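Local coordinates for protein 3',5'-cyclic-nucleotide phosphodiesterase 1 (PDB 4OJX) that is a class-II cyclic-nucleotide phosphodiesterase of the metallo-hydrolase clan, carrying two zinc ions and a bound guanosine-5'-monophosphate, at residues 323-328 / 359-364; 240-245 / 276-281; 6-11 / 21-26. All coordinates share one frame; numbering follows the deposited sequence.

Interaction 1: residues 323-328 / 359-364; sequences IVTHVK and SIALEG. With ZN (zinc ion), chain E; 5GP (guanosine-5'-monophosphate), chain C.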
loop_
_atom_site.group_PDB
_atom_site.type_symbol
_atom_site.label_atom_id
_atom_site.label_comp_id
_atom_site.label_asym_id
_atom_site.label_seq_id
_atom_site.Cartn_x
_atom_site.Cartn_y
_atom_site.Cartn_z
ATOM N N ILE A 323 1.107 -0.256 24.015
ATOM C CA ILE A 323 0.231 -0.344 22.849
ATOM C C ILE A 323 0.980 -1.167 21.813
ATOM O O ILE A 323 2.011 -0.735 21.292
ATOM C CB ILE A 323 -0.100 1.057 22.286
ATOM C CG1 ILE A 323 -0.646 2.004 23.376
ATOM C CG2 ILE A 323 -1.033 0.945 21.087
ATOM C CD1 ILE A 323 -1.898 1.525 24.075
ATOM N N VAL A 324 0.488 -2.379 21.564
ATOM C CA VAL A 324 1.193 -3.347 20.734
ATOM C C VAL A 324 0.852 -3.130 19.271
ATOM O O VAL A 324 -0.318 -3.096 18.895
ATOM C CB VAL A 324 0.817 -4.769 21.156
ATOM C CG1 VAL A 324 1.490 -5.810 20.276
ATOM C CG2 VAL A 324 1.186 -4.985 22.616
ATOM N N THR A 325 1.889 -3.000 18.452
ATOM C CA THR A 325 1.753 -2.675 17.040
ATOM C C THR A 325 2.319 -3.783 16.155
ATOM O O THR A 325 2.944 -4.722 16.632
ATOM C CB THR A 325 2.516 -1.376 16.734
ATOM O OG1 THR A 325 3.908 -1.608 16.967
ATOM C CG2 THR A 325 2.037 -0.245 17.631
ATOM N N HIS A 326 2.084 -3.658 14.850
ATOM C CA HIS A 326 2.799 -4.441 13.841
ATOM C C HIS A 326 2.573 -5.926 13.970
ATOM O O HIS A 326 3.445 -6.725 13.645
ATOM C CB HIS A 326 4.294 -4.092 13.900
ATOM C CG HIS A 326 5.056 -4.356 12.622
ATOM N ND1 HIS A 326 5.601 -5.554 12.330
ATOM C CD2 HIS A 326 5.422 -3.500 11.588
ATOM C CE1 HIS A 326 6.249 -5.480 11.160
ATOM N NE2 HIS A 326 6.137 -4.228 10.705
ATOM N N VAL A 327 1.391 -6.322 14.428
ATOM C CA VAL A 327 1.091 -7.744 14.489
ATOM C C VAL A 327 0.907 -8.275 13.061
ATOM O O VAL A 327 0.206 -7.676 12.247
ATOM C CB VAL A 327 -0.140 -8.059 15.362
ATOM C CG1 VAL A 327 -0.460 -9.547 15.314
ATOM C CG2 VAL A 327 0.106 -7.597 16.793
ATOM N N LYS A 328 1.571 -9.381 12.761
ATOM C CA LYS A 328 1.480 -9.975 11.435
ATOM C C LYS A 328 0.255 -10.872 11.288
ATOM O O LYS A 328 -0.194 -11.500 12.258
ATOM C CB LYS A 328 2.755 -10.762 11.150
ATOM C CG LYS A 328 3.933 -9.842 10.876
ATOM C CD LYS A 328 5.215 -10.602 10.592
ATOM C CE LYS A 328 6.377 -9.659 10.317
ATOM N NZ LYS A 328 6.221 -8.841 9.074
ATOM N N SER A 359 -2.618 -3.118 25.408
ATOM C CA SER A 359 -3.667 -3.041 24.400
ATOM C C SER A 359 -3.038 -3.264 23.038
ATOM O O SER A 359 -1.869 -2.941 22.833
ATOM C CB SER A 359 -4.319 -1.647 24.389
ATOM O OG SER A 359 -4.899 -1.317 25.637
ATOM N N ILE A 360 -3.818 -3.795 22.102
ATOM C CA ILE A 360 -3.405 -3.858 20.698
ATOM C C ILE A 360 -3.806 -2.554 20.024
ATOM O O ILE A 360 -4.928 -2.076 20.217
ATOM C CB ILE A 360 -4.074 -5.041 19.959
ATOM C CG1 ILE A 360 -3.809 -6.375 20.681
ATOM C CG2 ILE A 360 -3.650 -5.082 18.495
ATOM C CD1 ILE A 360 -2.358 -6.802 20.816
ATOM N N ALA A 361 -2.894 -1.982 19.229
ATOM C CA ALA A 361 -3.211 -0.827 18.394
ATOM C C ALA A 361 -4.224 -1.202 17.334
ATOM O O ALA A 361 -4.017 -2.166 16.594
ATOM C CB ALA A 361 -1.965 -0.287 17.721
ATOM N N LEU A 362 -5.302 -0.417 17.253
ATOM C CA LEU A 362 -6.379 -0.664 16.300
ATOM C C LEU A 362 -6.530 0.476 15.310
ATOM O O LEU A 362 -6.814 1.615 15.692
ATOM C CB LEU A 362 -7.706 -0.889 17.032
ATOM C CG LEU A 362 -7.807 -2.110 17.952
ATOM C CD1 LEU A 362 -9.126 -2.079 18.711
ATOM C CD2 LEU A 362 -7.635 -3.408 17.174
ATOM N N GLU A 363 -6.371 0.156 14.029
ATOM C CA GLU A 363 -6.522 1.138 12.966
ATOM C C GLU A 363 -7.877 1.805 13.067
ATOM O O GLU A 363 -8.862 1.182 13.495
ATOM C CB GLU A 363 -6.426 0.452 11.604
ATOM C CG GLU A 363 -5.079 -0.140 11.287
ATOM C CD GLU A 363 -4.837 -1.538 11.836
ATOM O OE1 GLU A 363 -5.650 -2.139 12.624
ATOM O OE2 GLU A 363 -3.771 -2.040 11.434
ATOM N N GLY A 364 -7.937 3.068 12.663
ATOM C CA GLY A 364 -9.209 3.770 12.623
ATOM C C GLY A 364 -9.656 4.300 13.967
ATOM O O GLY A 364 -10.816 4.655 14.125
HETATM ZN ZN ZN E . 7.533 -3.436 9.358
HETATM P P 5GP C . 9.002 -6.486 8.303
HETATM O O1P 5GP C . 8.789 -7.865 8.766
HETATM O O2P 5GP C . 10.327 -5.904 8.721
HETATM O O3P 5GP C . 7.822 -5.619 8.646
HETATM O "O5'" 5GP C . 9.045 -6.674 6.735
HETATM C "C5'" 5GP C . 10.085 -7.547 6.174
HETATM C "C4'" 5GP C . 9.666 -9.034 5.924
HETATM O "O4'" 5GP C . 10.791 -9.773 5.379
HETATM C "C3'" 5GP C . 9.327 -9.762 7.229
HETATM O "O3'" 5GP C . 7.921 -10.016 7.268
HETATM C "C2'" 5GP C . 10.089 -11.080 7.249
HETATM O "O2'" 5GP C . 9.165 -12.190 7.335
HETATM C "C1'" 5GP C . 10.806 -11.133 5.912
HETATM N N9 5GP C . 12.217 -11.628 6.074
HETATM C C8 5GP C . 13.224 -10.871 6.511
HETATM N N7 5GP C . 14.329 -11.607 6.524
HETATM C C5 5GP C . 14.015 -12.829 6.102
HETATM C C6 5GP C . 14.769 -13.921 5.942
HETATM O O6 5GP C . 15.973 -13.908 6.201
HETATM N N1 5GP C . 14.191 -15.106 5.474
HETATM C C2 5GP C . 12.825 -15.102 5.186
HETATM N N2 5GP C . 12.255 -16.217 4.744
HETATM N N3 5GP C . 12.112 -13.974 5.365
HETATM C C4 5GP C . 12.702 -12.846 5.819
HETATM O O HOH W 1 9.099 -3.516 8.094
#

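Interaction 2: residues 240-245 / 276-281; sequences IVCGDV and ILVECS. With ZN (zinc ion), chain D; ZN (zinc ion), chain E; 5GP (guanosine-5'-monophosphate), chain C.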
loop_
_atom_site.group_PDB
_atom_site.type_symbol
_atom_site.label_atom_id
_atom_site.label_comp_id
_atom_site.label_asym_id
_atom_site.label_seq_id
_atom_site.Cartn_x
_atom_site.Cartn_y
_atom_site.Cartn_z
ATOM N N ILE A 240 6.616 7.019 23.627
ATOM C CA ILE A 240 7.649 6.355 22.844
ATOM C C ILE A 240 6.958 5.643 21.685
ATOM O O ILE A 240 6.008 4.895 21.898
ATOM C CB ILE A 240 8.434 5.339 23.697
ATOM C CG1 ILE A 240 9.142 6.044 24.861
ATOM C CG2 ILE A 240 9.411 4.531 22.840
ATOM C CD1 ILE A 240 9.657 5.091 25.932
ATOM N N VAL A 241 7.425 5.908 20.468
ATOM C CA VAL A 241 6.834 5.316 19.267
ATOM C C VAL A 241 7.953 4.589 18.533
ATOM O O VAL A 241 8.935 5.207 18.110
ATOM C CB VAL A 241 6.135 6.362 18.360
ATOM C CG1 VAL A 241 5.380 5.644 17.255
ATOM C CG2 VAL A 241 5.169 7.233 19.159
ATOM N N CYS A 242 7.793 3.281 18.374
ATOM C CA CYS A 242 8.900 2.421 17.957
ATOM C C CYS A 242 8.797 1.929 16.525
ATOM O O CYS A 242 7.713 1.608 16.018
ATOM C CB CYS A 242 8.982 1.186 18.860
ATOM S SG CYS A 242 9.106 1.531 20.622
ATOM N N GLY A 243 9.956 1.823 15.891
ATOM C CA GLY A 243 10.071 1.043 14.671
ATOM C C GLY A 243 10.276 -0.426 14.990
ATOM O O GLY A 243 10.494 -0.793 16.151
ATOM N N ASP A 244 10.231 -1.258 13.947
ATOM C CA ASP A 244 10.417 -2.713 14.056
ATOM C C ASP A 244 11.735 -2.959 14.808
ATOM O O ASP A 244 12.709 -2.209 14.635
ATOM C CB ASP A 244 10.512 -3.411 12.667
ATOM C CG ASP A 244 9.284 -3.192 11.728
ATOM O OD1 ASP A 244 8.340 -2.517 12.268
ATOM O OD2 ASP A 244 9.330 -3.658 10.468
ATOM N N VAL A 245 11.781 -4.012 15.611
ATOM C CA VAL A 245 12.927 -4.215 16.493
ATOM C C VAL A 245 13.033 -5.670 16.918
ATOM O O VAL A 245 12.026 -6.381 17.025
ATOM C CB VAL A 245 12.838 -3.273 17.728
ATOM C CG1 VAL A 245 11.608 -3.592 18.580
ATOM C CG2 VAL A 245 14.112 -3.323 18.572
ATOM N N ILE A 276 3.891 3.518 25.359
ATOM C CA ILE A 276 4.883 3.014 24.415
ATOM C C ILE A 276 4.160 2.223 23.340
ATOM O O ILE A 276 3.401 1.305 23.657
ATOM C CB ILE A 276 6.015 2.185 25.084
ATOM C CG1 ILE A 276 6.986 1.650 24.021
ATOM C CG2 ILE A 276 5.466 1.099 25.990
ATOM C CD1 ILE A 276 8.306 1.155 24.559
ATOM N N LEU A 277 4.380 2.616 22.085
ATOM C CA LEU A 277 3.842 1.907 20.928
ATOM C C LEU A 277 4.963 1.056 20.378
ATOM O O LEU A 277 5.918 1.574 19.806
ATOM C CB LEU A 277 3.339 2.881 19.863
ATOM C CG LEU A 277 1.909 3.409 19.997
ATOM C CD1 LEU A 277 1.731 4.221 21.269
ATOM C CD2 LEU A 277 1.519 4.252 18.781
ATOM N N VAL A 278 4.859 -0.251 20.579
ATOM C CA VAL A 278 5.971 -1.141 20.288
ATOM C C VAL A 278 5.435 -2.430 19.685
ATOM O O VAL A 278 4.364 -2.909 20.062
ATOM C CB VAL A 278 6.837 -1.416 21.552
ATOM C CG1 VAL A 278 6.006 -2.040 22.667
ATOM C CG2 VAL A 278 8.057 -2.264 21.210
ATOM N N GLU A 279 6.190 -3.010 18.761
ATOM C CA GLU A 279 5.718 -4.193 18.073
ATOM C C GLU A 279 5.674 -5.443 18.941
ATOM O O GLU A 279 6.461 -5.619 19.878
ATOM C CB GLU A 279 6.576 -4.497 16.848
ATOM C CG GLU A 279 7.995 -4.978 17.141
ATOM C CD GLU A 279 8.464 -5.969 16.103
ATOM O OE1 GLU A 279 9.251 -5.573 15.221
ATOM O OE2 GLU A 279 8.021 -7.139 16.159
ATOM N N CYS A 280 4.762 -6.333 18.577
ATOM C CA CYS A 280 4.942 -7.741 18.866
ATOM C C CYS A 280 4.441 -8.465 17.629
ATOM O O CYS A 280 3.266 -8.825 17.542
ATOM C CB CYS A 280 4.193 -8.170 20.125
ATOM S SG CYS A 280 4.734 -9.791 20.716
ATOM N N SER A 281 5.320 -8.637 16.644
ATOM C CA SER A 281 4.888 -9.138 15.337
ATOM C C SER A 281 4.308 -10.537 15.383
ATOM O O SER A 281 3.399 -10.849 14.619
ATOM C CB SER A 281 6.043 -9.136 14.337
ATOM O OG SER A 281 6.465 -7.827 14.009
HETATM ZN ZN ZN D . 10.915 -3.777 8.896
HETATM ZN ZN ZN E . 7.533 -3.436 9.358
HETATM P P 5GP C . 9.002 -6.486 8.303
HETATM O O1P 5GP C . 8.789 -7.865 8.766
HETATM O O2P 5GP C . 10.327 -5.904 8.721
HETATM O O3P 5GP C . 7.822 -5.619 8.646
HETATM O "O5'" 5GP C . 9.045 -6.674 6.735
HETATM C "C5'" 5GP C . 10.085 -7.547 6.174
HETATM C "C4'" 5GP C . 9.666 -9.034 5.924
HETATM O "O4'" 5GP C . 10.791 -9.773 5.379
HETATM C "C3'" 5GP C . 9.327 -9.762 7.229
HETATM O "O3'" 5GP C . 7.921 -10.016 7.268
HETATM C "C2'" 5GP C . 10.089 -11.080 7.249
HETATM O "O2'" 5GP C . 9.165 -12.190 7.335
HETATM C "C1'" 5GP C . 10.806 -11.133 5.912
HETATM N N9 5GP C . 12.217 -11.628 6.074
HETATM C C8 5GP C . 13.224 -10.871 6.511
HETATM N N7 5GP C . 14.329 -11.607 6.524
HETATM C C5 5GP C . 14.015 -12.829 6.102
HETATM C C6 5GP C . 14.769 -13.921 5.942
HETATM O O6 5GP C . 15.973 -13.908 6.201
HETATM N N1 5GP C . 14.191 -15.106 5.474
HETATM C C2 5GP C . 12.825 -15.102 5.186
HETATM N N2 5GP C . 12.255 -16.217 4.744
HETATM N N3 5GP C . 12.112 -13.974 5.365
HETATM C C4 5GP C . 12.702 -12.846 5.819
HETATM O O HOH W 2 5.253 0.793 16.999
HETATM O O HOH W 3 7.994 -1.518 17.193
HETATM O O HOH W 1 9.099 -3.516 8.094
#

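Interaction 3: residues 6-11 / 21-26; sequences ITILGA and QCFILK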
loop_
_atom_site.group_PDB
_atom_site.type_symbol
_atom_site.label_atom_id
_atom_site.label_comp_id
_atom_site.label_asym_id
_atom_site.label_seq_id
_atom_site.Cartn_x
_atom_site.Cartn_y
_atom_site.Cartn_z
ATOM N N ILE A 6 -3.145 10.239 19.554
ATOM C CA ILE A 6 -2.463 9.377 18.595
ATOM C C ILE A 6 -3.506 8.723 17.704
ATOM O O ILE A 6 -4.322 7.931 18.192
ATOM C CB ILE A 6 -1.640 8.272 19.290
ATOM C CG1 ILE A 6 -0.650 8.858 20.306
ATOM C CG2 ILE A 6 -0.920 7.418 18.250
ATOM C CD1 ILE A 6 0.186 7.804 21.013
ATOM N N THR A 7 -3.494 9.051 16.414
ATOM C CA THR A 7 -4.392 8.422 15.456
ATOM C C THR A 7 -3.691 7.218 14.847
ATOM O O THR A 7 -2.620 7.347 14.257
ATOM C CB THR A 7 -4.778 9.380 14.318
ATOM O OG1 THR A 7 -5.174 10.648 14.847
ATOM C CG2 THR A 7 -5.917 8.796 13.491
ATOM N N ILE A 8 -4.280 6.041 15.009
ATOM C CA ILE A 8 -3.691 4.824 14.458
ATOM C C ILE A 8 -4.175 4.663 13.024
ATOM O O ILE A 8 -5.296 4.231 12.793
ATOM C CB ILE A 8 -4.056 3.584 15.301
ATOM C CG1 ILE A 8 -3.746 3.848 16.782
ATOM C CG2 ILE A 8 -3.348 2.349 14.747
ATOM C CD1 ILE A 8 -4.211 2.784 17.741
ATOM N N LEU A 9 -3.347 5.047 12.059
ATOM C CA LEU A 9 -3.709 4.844 10.658
ATOM C C LEU A 9 -3.433 3.430 10.213
ATOM O O LEU A 9 -4.208 2.851 9.459
ATOM C CB LEU A 9 -3.016 5.840 9.729
ATOM C CG LEU A 9 -3.425 7.303 9.902
ATOM C CD1 LEU A 9 -2.813 8.131 8.785
ATOM C CD2 LEU A 9 -4.935 7.508 9.962
ATOM N N GLY A 10 -2.330 2.869 10.685
ATOM C CA GLY A 10 -1.951 1.518 10.308
ATOM C C GLY A 10 -1.164 0.858 11.405
ATOM O O GLY A 10 -0.239 1.456 11.961
ATOM N N ALA A 11 -1.534 -0.374 11.727
ATOM C CA ALA A 11 -0.810 -1.147 12.723
ATOM C C ALA A 11 -0.563 -2.580 12.259
ATOM O O ALA A 11 -0.216 -3.429 13.057
ATOM C CB ALA A 11 -1.557 -1.128 14.050
ATOM N N GLN A 21 2.310 0.281 8.949
ATOM C CA GLN A 21 2.566 1.160 10.091
ATOM C C GLN A 21 2.541 2.655 9.790
ATOM O O GLN A 21 3.339 3.162 8.993
ATOM C CB GLN A 21 3.903 0.791 10.738
ATOM C CG GLN A 21 4.192 1.616 11.978
ATOM C CD GLN A 21 5.067 0.884 12.968
ATOM O OE1 GLN A 21 4.727 -0.205 13.425
ATOM N NE2 GLN A 21 6.187 1.496 13.334
ATOM N N CYS A 22 1.662 3.370 10.493
ATOM C CA CYS A 22 1.646 4.835 10.495
ATOM C C CYS A 22 0.797 5.339 11.645
ATOM O O CYS A 22 -0.357 4.917 11.789
ATOM C CB CYS A 22 1.099 5.391 9.178
ATOM S SG CYS A 22 1.068 7.199 9.140
ATOM N N PHE A 23 1.363 6.243 12.447
ATOM C CA PHE A 23 0.642 6.859 13.559
ATOM C C PHE A 23 0.701 8.366 13.399
ATOM O O PHE A 23 1.775 8.917 13.149
ATOM C CB PHE A 23 1.282 6.442 14.888
ATOM C CG PHE A 23 1.605 4.977 14.961
ATOM C CD1 PHE A 23 0.598 4.017 14.938
ATOM C CD2 PHE A 23 2.924 4.555 15.023
ATOM C CE1 PHE A 23 0.906 2.667 14.984
ATOM C CE2 PHE A 23 3.237 3.204 15.087
ATOM C CZ PHE A 23 2.227 2.258 15.062
ATOM N N ILE A 24 -0.434 9.038 13.555
ATOM C CA ILE A 24 -0.469 10.490 13.525
ATOM C C ILE A 24 -0.474 11.008 14.954
ATOM O O ILE A 24 -1.179 10.469 15.810
ATOM C CB ILE A 24 -1.734 10.993 12.790
ATOM C CG1 ILE A 24 -1.791 10.468 11.359
ATOM C CG2 ILE A 24 -1.872 12.514 12.879
ATOM C CD1 ILE A 24 -0.623 10.887 10.516
ATOM N N LEU A 25 0.305 12.057 15.212
ATOM C CA LEU A 25 0.374 12.666 16.541
ATOM C C LEU A 25 -0.008 14.130 16.490
ATOM O O LEU A 25 0.363 14.846 15.556
ATOM C CB LEU A 25 1.799 12.596 17.086
ATOM C CG LEU A 25 2.551 11.268 17.045
ATOM C CD1 LEU A 25 3.956 11.441 17.607
ATOM C CD2 LEU A 25 1.793 10.210 17.819
ATOM N N LYS A 26 -0.705 14.574 17.536
ATOM C CA LYS A 26 -0.934 16.001 17.769
ATOM C C LYS A 26 -1.164 16.228 19.257
ATOM O O LYS A 26 -1.486 15.293 19.994
ATOM C CB LYS A 26 -2.119 16.530 16.945
ATOM C CG LYS A 26 -3.463 15.938 17.340
ATOM C CD LYS A 26 -4.625 16.568 16.569
ATOM C CE LYS A 26 -5.030 17.961 17.063
ATOM N NZ LYS A 26 -5.556 17.959 18.455
HETATM O O HOH W 4 -3.533 12.405 16.149
#

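Interaction 1: residues 323-328 / 359-364
The edge strand 357-360 pairs in parallel with its neighbour 321-325 in a beta-alpha-beta unit, with helix 336-350 as the crossover. V324 is the centre of the pairing. Its N donates to S359 O at 2.7 Å, and its O accepts from A361 N at 2.8 Å. Both bonds are nearly straight. On one face of the sheet V324 lies against I360, whose CD1 comes within 3.8 Å of V324 CB. In I360, chi1 -55° and chi2 -61° together bring CD1 over to V324. L344 of the crossover helix packs on V324. I323 points to the other face, where its CG2 touches A361 CB at 3.7 Å. A361 has left the strand and turns its CB toward 323-328, also meeting the methyl of T325. S359 OG is hydrogen-bonded to D81 N, outside the pair.

Past T325 the chain runs into the metal site. H326 NE2 binds a zinc ion at 2.1 Å, and its ND1 is hydrogen-bonded to S281 OG. The phosphate oxygen O3P of guanosine-5'-monophosphate lies at the edge of this ring, in its plane. K328 NZ grips the same ligand through O3' (2.7 Å) and O1P (2.8 Å). Metal-binding residues on loops just past strand ends are typical of the metallo-beta-lactamase type of fold.

Interaction 2: residues 240-245 / 276-281
I240 and I276 are paired across two parallel strands of a beta-alpha-beta unit, joined through helix 256-267. Their side chains cross at a slant, with I240 CG2 3.9 Å from I276 CD1. F260, V264 and W261 of the helix close over this face. The strand directions differ by 17°, and two backbone bonds tie them: L277 N to I240 O, and C242 N to L277 O. The second is the more bent.

C242 turns its side chain to the other strand. Its SG is anti to its own carbonyl carbon (chi1 -55°), which lays the sulfur alongside V278, 3.8 Å from V278 CB. Beyond C242 the strands part and water takes over. One water donates to C242 O and, weakly, to L277 O. Another accepts from E279 N and lies 2.8 Å from G243 O.

D244 and E279 stand at the strand ends with different tasks. D244 OD2 bridges both zinc ions, 2.1 Å from the one that H326 also binds and 2.2 Å from the other. The ions also share a water, and each takes one phosphate oxygen of guanosine-5'-monophosphate. H128, H130, D132, H133, H213 and H326 complete the two sites.

E279 does not reach the metals. Its CG sits between backbone N and carbonyl carbon (chi1 70°), and the chain bends again at chi2, bringing the carboxylate to the 244-245 backbone. OE1 takes V245 N from above the carboxylate plane, and also H294 ND1. D244 OD1 is 4.3 Å from E279 OE1. OE2 is held by L295 N and doubly by S281, whose N and OG approach from the same face of the carboxylate, with OG at 2.7 Å from OE2.

Interaction 3: residues 6-11 / 21-26
T7 and I24 form the hydrogen-bonded pair at the middle of this antiparallel contact. T7 N reaches I24 O at 2.8 Å, and I24 N returns to T7 O at 2.9 Å. Their side chains lie side by side and point the same way. A water bonds T7 OG1 and, weakly, I24 O. L9 points toward 21-26, and its side chain crosses that of I24 at a slant, with L9 CD1 3.6 Å from I24 CG1 and 4.0 Å from C22 SG. On the face opposite T7 and I24, I6 CG1 lies against L25 CD2 at 3.7 Å. Further along, I8 CG2 meets the edge of the F23 ring near its plane.

The register slips by one residue after I8. C22 O then accepts from both L9 N and G10 N, the first bond being weak. The second lies in the carbonyl plane, on a lone pair. C22 N closes the pair on G10 O at 3.1 Å.

In the next shell, helix 44-53 lays L47 and M50 over L9. Strand 238-242 of the other sheet meets I6, F23 and L25. Q21 NE2 is tied to D39 and to C242 O. L9 and G10 on one strand, set opposite the single residue C22 on its antiparallel partner, are a classic beta bulge.

In the fold
All three contacts are buried in the core. Interactions 1 and 2 belong to one sheet and are joined directly, since strands 273-279 and 321-325 are neighbours in it. Each is a parallel pair from a beta-alpha-beta unit, and in each one of the two segments runs on to the same zinc ion and ligand. Interaction 3 lies in the other sheet and is antiparallel and largely apolar, with no metal ligand of its own. F23, with I6 and L25, packs against the first sheet; F23 meets V241, L277 and T325. Polar ties also cross: C242 O meets Q21 NE2, and E363 OE2 takes A11 N. Interaction 2 has the bridging aspartate and a buried carboxylate network; interaction 1 adds a histidine and a lysine.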